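Local coordinates for amino acid amide racemase (Ochrobactrum anthropi, PDB 6GIO), which binds pyridoxal-5'-phosphate as a two-chain member of the class-III aminotransferase family of PLP-dependent enzymes, at residues V416-A419 against I420-L424; I376-G379 against Y380-G383; A91-L94 against L95-T98. One frame throughout, in Å; residues are numbered along the deposited sequence.

Contact 1: residues V416-A419 against I420-L424; sequences VDQA and IGDVL
Ile-420 lies beside Val-416 one helical turn earlier, and the two side chains point the same way. CD1 of Ile-420 rests 3.7 Å from CG1 of Val-416. The first torsion of Ile-420 (chi1 -67°) sets CG1 beside its own backbone N, which brings CG1 to 3.2 Å from Val-416 O. Val-416 O also accepts the backbone N-H of Ile-420, at 3.0 Å from N, in a nearly straight bond of 171°. Gly-421 N bonds to Asp-417 O. The Asp-417 carboxylate is held by Lys-339, in a salt bridge through OD2, and by His-340, in a hydrogen bond to OD1. These backbone bonds are the regular i to i+4 pattern of an alpha helix, here the last turns of helix 406-424 in the fold type I architecture of the class-III aminotransferase family. Asp-422 N reaches Gln-418 O at 2.9 Å. The Asp-422 side chain bends back over the same turn, with CG 3.0 Å from Gln-418 O. The aliphatic part of Gln-418 passes it, CG lying 3.6 Å from Asp-422 OD2. The main partner of this carboxylate is Arg-378 of helix 369-382, in a salt bridge through OD2. Val-423 N bonds to Ala-419 O, and CG2 of Val-423 comes to 3.4 Å from Ala-419 O.

Contact 2: residues I376-G379 against Y380-G383; sequences IYRG and YQLG
Arg-378 and Gln-381 meet through a side-chain hydrogen bond: Arg-378 NH1 donates to Gln-381 OE1 at 2.9 Å, with an angle of 161° at the hydrogen. The oxygen lies in the guanidinium plane. The donor, however, stands well above the plane of the amide, 59° out of it. The two side chains cross at about a right angle. Arg-378 bends at its second torsion (chi2 61°), which turns the chain along the helix toward the next turn. Leu-382 CD2 sits over one face of the guanidinium, toward its rim, 3.9 Å from Arg-378 NH2. Gln-381 also meets Tyr-377. The two side chains cross obliquely, with CD of Gln-381 3.3 Å from Tyr-377 CE2, so the amide lies between a tyrosine and an arginine. Tyr-380 turns the edge of its ring to a backbone oxygen, CD2 lying 3.6 Å from Tyr-377 O. Its hydroxyl bonds to Glu-38, and its ring makes a cation-pi contact with Arg-42. Backbone bonds continue to Leu-382, and the helix closes in a Schellman motif at Gly-383, whose phi is positive. Arg-378 packs on Ala-419 of helix 406-424, and Leu-382 on Ile-415, Gln-418 and Ala-419 of the same helix. Ile-376 packs on strand 384-389, and Tyr-377 on helix 431-434.

Contact 3: residues A91-L94 against L95-T98; sequences AEDL and LRIT
Asp-93 and Arg-96 lie side by side near the end of helix 85-97 and form a long salt bridge, with Asp-93 OD1 3.7 Å from Arg-96 NH2. Their planes are turned 79° apart, and the carboxylate carbon sits at the guanidinium edge. A water joins the pair more closely: it donates to Asp-93 OD1 at 2.7 Å and accepts from Arg-96 NE at 3.2 Å. The arginine chain is extended to CG and CD, then bends at chi3 (47°), which folds its head back toward Asp-93. At the end of the helix, Thr-98 has left helical backbone angles, and its OG1 donates to Leu-94 O at 2.9 Å. The backbone N of Thr-98 adds only a weak bond to the same oxygen, a carbonyl of the last turn. Leu-94 CD2 and Ile-97 CD1 touch loosely at 4.4 Å. Stronger partners hold the charged ends from outside. Arg-307 takes Asp-93 OD2 and Glu-314 takes Arg-96 NH1, both from helix 300-315. Glu-92 pairs with Arg-10 of the second subunit, and Ala-91 and Leu-95 pack on Val-14 of that subunit. The arrangement is a helix C-terminus set between the sheet of strand 104-109, a neighbouring helix and the dimer interface, in the fold type I architecture of the class-III aminotransferase family.

Contact 3 comes first along the chain, then contact 2, then contact 1. Contacts 1 and 2 are neighbours, with centres 10 Å apart. They lie on helices 406-424 and 369-382, which pack together. Beside the salt bridge that joins them, Leu-382 CD1 packs 3.7 Å from Ala-419 N. Helix 369-382 leads into strand 384-389 of one mixed sheet. Contact 3 lies across the centre of the chain, about 39 Å from contact 2 and 43 Å from contact 1 between centres. Its helix packs on strand 104-109 of the other mixed sheet. Contacts 1 and 2 thus belong to a helix pair that no other chain touches there, while contact 3 helps form the dimer interface.

Contact 1: residues V416-A419 against I420-L424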
loop_
_atom_site.group_PDB
_atom_site.type_symbol
_atom_site.label_atom_id
_atom_site.label_comp_id
_atom_site.label_asym_id
_atom_site.label_seq_id
_atom_site.Cartn_x
_atom_site.Cartn_y
_atom_site.Cartn_z
ATOM N N VAL C 416 7.652 -17.374 -28.350
ATOM C CA VAL C 416 7.934 -18.432 -27.343
ATOM C C VAL C 416 8.607 -19.673 -27.981
ATOM O O VAL C 416 9.548 -20.241 -27.425
ATOM C CB VAL C 416 6.631 -18.876 -26.635
ATOM C CG1 VAL C 416 6.875 -20.096 -25.758
ATOM C CG2 VAL C 416 6.096 -17.720 -25.813
ATOM N N ASP C 417 8.051 -20.097 -29.119
ATOM C CA ASP C 417 8.563 -21.200 -29.915
ATOM C C ASP C 417 10.027 -20.946 -30.271
ATOM O O ASP C 417 10.898 -21.774 -30.034
ATOM C CB ASP C 417 7.668 -21.344 -31.166
ATOM C CG ASP C 417 8.148 -22.398 -32.148
ATOM O OD1 ASP C 417 9.191 -23.048 -31.955
ATOM O OD2 ASP C 417 7.476 -22.527 -33.172
ATOM N N GLN C 418 10.306 -19.769 -30.790
ATOM C CA GLN C 418 11.662 -19.443 -31.199
ATOM C C GLN C 418 12.598 -19.314 -30.011
ATOM O O GLN C 418 13.777 -19.702 -30.095
ATOM C CB GLN C 418 11.656 -18.144 -32.014
ATOM C CG GLN C 418 13.011 -17.847 -32.663
ATOM C CD GLN C 418 13.351 -18.837 -33.762
ATOM O OE1 GLN C 418 14.457 -19.365 -33.837
ATOM N NE2 GLN C 418 12.386 -19.110 -34.598
ATOM N N ALA C 419 12.095 -18.757 -28.901
ATOM C CA ALA C 419 12.940 -18.575 -27.714
ATOM C C ALA C 419 13.364 -19.936 -27.080
ATOM O O ALA C 419 14.525 -20.141 -26.739
ATOM C CB ALA C 419 12.267 -17.658 -26.682
ATOM N N ILE C 420 12.408 -20.849 -26.937
ATOM C CA ILE C 420 12.679 -22.211 -26.409
ATOM C C ILE C 420 13.693 -22.953 -27.296
ATOM O O ILE C 420 14.631 -23.568 -26.797
ATOM C CB ILE C 420 11.389 -23.038 -26.323
ATOM C CG1 ILE C 420 10.466 -22.443 -25.260
ATOM C CG2 ILE C 420 11.714 -24.460 -25.944
ATOM C CD1 ILE C 420 9.082 -23.038 -25.173
ATOM N N GLY C 421 13.483 -22.878 -28.610
ATOM C CA GLY C 421 14.348 -23.528 -29.575
ATOM C C GLY C 421 15.734 -22.966 -29.507
ATOM O O GLY C 421 16.697 -23.714 -29.502
ATOM N N ASP C 422 15.852 -21.645 -29.446
ATOM C CA ASP C 422 17.183 -21.004 -29.452
ATOM C C ASP C 422 17.934 -21.369 -28.182
ATOM O O ASP C 422 19.141 -21.528 -28.198
ATOM C CB ASP C 422 17.079 -19.478 -29.547
ATOM C CG ASP C 422 16.578 -18.993 -30.910
ATOM O OD1 ASP C 422 16.528 -19.780 -31.854
ATOM O OD2 ASP C 422 16.243 -17.807 -31.043
ATOM N N VAL C 423 17.219 -21.475 -27.061
ATOM C CA VAL C 423 17.887 -21.812 -25.806
ATOM C C VAL C 423 18.335 -23.293 -25.780
ATOM O O VAL C 423 19.461 -23.603 -25.344
ATOM C CB VAL C 423 17.021 -21.450 -24.589
ATOM C CG1 VAL C 423 17.525 -22.145 -23.328
ATOM C CG2 VAL C 423 16.978 -19.923 -24.426
ATOM N N LEU C 424 17.471 -24.187 -26.231
ATOM C CA LEU C 424 17.811 -25.608 -26.274
ATOM C C LEU C 424 18.987 -25.898 -27.228
ATOM O O LEU C 424 19.802 -26.762 -26.935
ATOM C CB LEU C 424 16.617 -26.432 -26.690
ATOM C CG LEU C 424 15.500 -26.526 -25.667
ATOM C CD1 LEU C 424 14.367 -27.294 -26.291
ATOM C CD2 LEU C 424 15.945 -27.201 -24.376
#

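Contact 2: residues I376-G379 against Y380-G383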
loop_
_atom_site.group_PDB
_atom_site.type_symbol
_atom_site.label_atom_id
_atom_site.label_comp_id
_atom_site.label_asym_id
_atom_site.label_seq_id
_atom_site.Cartn_x
_atom_site.Cartn_y
_atom_site.Cartn_z
ATOM N N ILE C 376 13.194 -16.563 -21.045
ATOM C CA ILE C 376 12.657 -15.197 -20.844
ATOM C C ILE C 376 13.543 -14.133 -21.527
ATOM O O ILE C 376 13.048 -13.194 -22.163
ATOM C CB ILE C 376 12.601 -14.804 -19.346
ATOM C CG1 ILE C 376 11.825 -15.819 -18.507
ATOM C CG2 ILE C 376 11.978 -13.443 -19.186
ATOM C CD1 ILE C 376 10.391 -15.995 -18.893
ATOM N N TYR C 377 14.853 -14.261 -21.336
ATOM C CA TYR C 377 15.796 -13.308 -21.928
ATOM C C TYR C 377 15.737 -13.324 -23.450
ATOM O O TYR C 377 15.721 -12.280 -24.120
ATOM C CB TYR C 377 17.207 -13.628 -21.490
ATOM C CG TYR C 377 18.204 -12.721 -22.121
ATOM C CD1 TYR C 377 18.493 -11.498 -21.556
ATOM C CD2 TYR C 377 18.872 -13.091 -23.281
ATOM C CE1 TYR C 377 19.421 -10.650 -22.124
ATOM C CE2 TYR C 377 19.805 -12.250 -23.858
ATOM C CZ TYR C 377 20.065 -11.028 -23.273
ATOM O OH TYR C 377 20.976 -10.190 -23.850
ATOM N N ARG C 378 15.703 -14.505 -24.022
ATOM C CA ARG C 378 15.582 -14.585 -25.463
ATOM C C ARG C 378 14.213 -14.095 -25.938
ATOM O O ARG C 378 14.112 -13.478 -27.010
ATOM C CB ARG C 378 15.861 -16.001 -25.946
ATOM C CG ARG C 378 15.893 -16.181 -27.454
ATOM C CD ARG C 378 16.996 -15.326 -28.072
ATOM N NE ARG C 378 17.073 -15.511 -29.514
ATOM C CZ ARG C 378 17.720 -14.682 -30.340
ATOM N NH1 ARG C 378 18.325 -13.594 -29.871
ATOM N NH2 ARG C 378 17.724 -14.921 -31.632
ATOM N N GLY C 379 13.155 -14.380 -25.169
ATOM C CA GLY C 379 11.830 -13.785 -25.440
ATOM C C GLY C 379 11.875 -12.260 -25.560
ATOM O O GLY C 379 11.354 -11.645 -26.497
ATOM N N TYR C 380 12.476 -11.660 -24.568
ATOM C CA TYR C 380 12.695 -10.240 -24.528
ATOM C C TYR C 380 13.435 -9.746 -25.796
ATOM O O TYR C 380 13.010 -8.771 -26.410
ATOM C CB TYR C 380 13.459 -9.902 -23.241
ATOM C CG TYR C 380 14.297 -8.677 -23.347
ATOM C CD1 TYR C 380 13.716 -7.409 -23.212
ATOM C CD2 TYR C 380 15.685 -8.766 -23.607
ATOM C CE1 TYR C 380 14.484 -6.272 -23.322
ATOM C CE2 TYR C 380 16.462 -7.627 -23.729
ATOM C CZ TYR C 380 15.853 -6.391 -23.579
ATOM O OH TYR C 380 16.583 -5.243 -23.667
ATOM N N GLN C 381 14.497 -10.423 -26.213
ATOM C CA GLN C 381 15.226 -9.969 -27.427
ATOM C C GLN C 381 14.364 -10.139 -28.674
ATOM O O GLN C 381 14.470 -9.381 -29.592
ATOM C CB GLN C 381 16.498 -10.764 -27.627
ATOM C CG GLN C 381 17.496 -10.627 -26.541
ATOM C CD GLN C 381 18.765 -11.383 -26.909
ATOM O OE1 GLN C 381 18.739 -12.583 -27.139
ATOM N NE2 GLN C 381 19.876 -10.672 -26.968
ATOM N N LEU C 382 13.504 -11.145 -28.684
ATOM C CA LEU C 382 12.607 -11.362 -29.792
ATOM C C LEU C 382 11.346 -10.500 -29.753
ATOM O O LEU C 382 10.539 -10.583 -30.686
ATOM C CB LEU C 382 12.204 -12.854 -29.884
ATOM C CG LEU C 382 13.382 -13.807 -30.103
ATOM C CD1 LEU C 382 12.914 -15.254 -29.939
ATOM C CD2 LEU C 382 14.032 -13.565 -31.475
ATOM N N GLY C 383 11.165 -9.694 -28.693
ATOM C CA GLY C 383 10.049 -8.733 -28.633
ATOM C C GLY C 383 8.833 -9.140 -27.795
ATOM O O GLY C 383 7.720 -8.647 -28.017
#

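Contact 3: residues A91-L94 against L95-T98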
loop_
_atom_site.group_PDB
_atom_site.type_symbol
_atom_site.label_atom_id
_atom_site.label_comp_id
_atom_site.label_asym_id
_atom_site.label_seq_id
_atom_site.Cartn_x
_atom_site.Cartn_y
_atom_site.Cartn_z
ATOM N N ALA C 91 -17.365 0.636 -4.591
ATOM C CA ALA C 91 -17.803 -0.333 -3.566
ATOM C C ALA C 91 -19.167 -0.931 -3.961
ATOM O O ALA C 91 -19.363 -2.124 -3.841
ATOM C CB ALA C 91 -17.870 0.302 -2.193
ATOM N N GLU C 92 -20.085 -0.080 -4.415
ATOM C CA GLU C 92 -21.409 -0.507 -4.894
ATOM C C GLU C 92 -21.242 -1.455 -6.080
ATOM O O GLU C 92 -21.907 -2.500 -6.146
ATOM C CB GLU C 92 -22.271 0.715 -5.304
ATOM C CG GLU C 92 -22.779 1.551 -4.153
ATOM C CD GLU C 92 -23.264 2.937 -4.566
ATOM O OE1 GLU C 92 -22.940 3.408 -5.669
ATOM O OE2 GLU C 92 -23.927 3.597 -3.743
ATOM N N ASP C 93 -20.336 -1.101 -7.013
ATOM C CA ASP C 93 -20.020 -1.993 -8.158
ATOM C C ASP C 93 -19.528 -3.375 -7.719
ATOM O O ASP C 93 -19.960 -4.401 -8.293
ATOM C CB ASP C 93 -18.930 -1.450 -9.079
ATOM C CG ASP C 93 -19.336 -0.188 -9.823
ATOM O OD1 ASP C 93 -20.525 0.157 -9.837
ATOM O OD2 ASP C 93 -18.427 0.496 -10.381
ATOM N N LEU C 94 -18.603 -3.406 -6.743
ATOM C CA LEU C 94 -18.015 -4.681 -6.284
ATOM C C LEU C 94 -19.061 -5.507 -5.559
ATOM O O LEU C 94 -19.074 -6.739 -5.680
ATOM C CB LEU C 94 -16.838 -4.436 -5.382
ATOM C CG LEU C 94 -15.566 -3.946 -6.113
ATOM C CD1 LEU C 94 -14.563 -3.391 -5.115
ATOM C CD2 LEU C 94 -14.944 -5.070 -6.896
ATOM N N LEU C 95 -19.918 -4.861 -4.795
ATOM C CA LEU C 95 -21.059 -5.623 -4.184
ATOM C C LEU C 95 -21.991 -6.211 -5.229
ATOM O O LEU C 95 -22.377 -7.364 -5.132
ATOM C CB LEU C 95 -21.849 -4.773 -3.199
ATOM C CG LEU C 95 -20.983 -4.462 -1.980
ATOM C CD1 LEU C 95 -21.659 -3.507 -1.009
ATOM C CD2 LEU C 95 -20.565 -5.722 -1.270
ATOM N N ARG C 96 -22.327 -5.435 -6.244
ATOM C CA ARG C 96 -23.177 -5.898 -7.306
ATOM C C ARG C 96 -22.549 -7.055 -8.096
ATOM O O ARG C 96 -23.230 -8.008 -8.383
ATOM C CB ARG C 96 -23.496 -4.716 -8.249
ATOM C CG ARG C 96 -24.459 -5.012 -9.395
ATOM C CD ARG C 96 -24.703 -3.776 -10.281
ATOM N NE ARG C 96 -23.444 -3.108 -10.639
ATOM C CZ ARG C 96 -22.668 -3.419 -11.682
ATOM N NH1 ARG C 96 -23.011 -4.387 -12.537
ATOM N NH2 ARG C 96 -21.539 -2.749 -11.876
ATOM N N ILE C 97 -21.266 -6.973 -8.465
ATOM C CA ILE C 97 -20.680 -8.040 -9.283
ATOM C C ILE C 97 -20.213 -9.284 -8.517
ATOM O O ILE C 97 -19.806 -10.271 -9.115
ATOM C CB ILE C 97 -19.518 -7.530 -10.181
ATOM C CG1 ILE C 97 -18.257 -7.226 -9.390
ATOM C CG2 ILE C 97 -19.973 -6.340 -11.000
ATOM C CD1 ILE C 97 -16.991 -7.151 -10.253
ATOM N N THR C 98 -20.217 -9.242 -7.194
ATOM C CA THR C 98 -19.714 -10.362 -6.450
ATOM C C THR C 98 -20.914 -11.017 -5.780
ATOM O O THR C 98 -21.603 -10.397 -5.006
ATOM C CB THR C 98 -18.643 -9.944 -5.411
ATOM O OG1 THR C 98 -17.604 -9.167 -6.052
ATOM C CG2 THR C 98 -18.010 -11.181 -4.770
HETATM O O HOH W 1 -23.091 -0.296 -9.135
#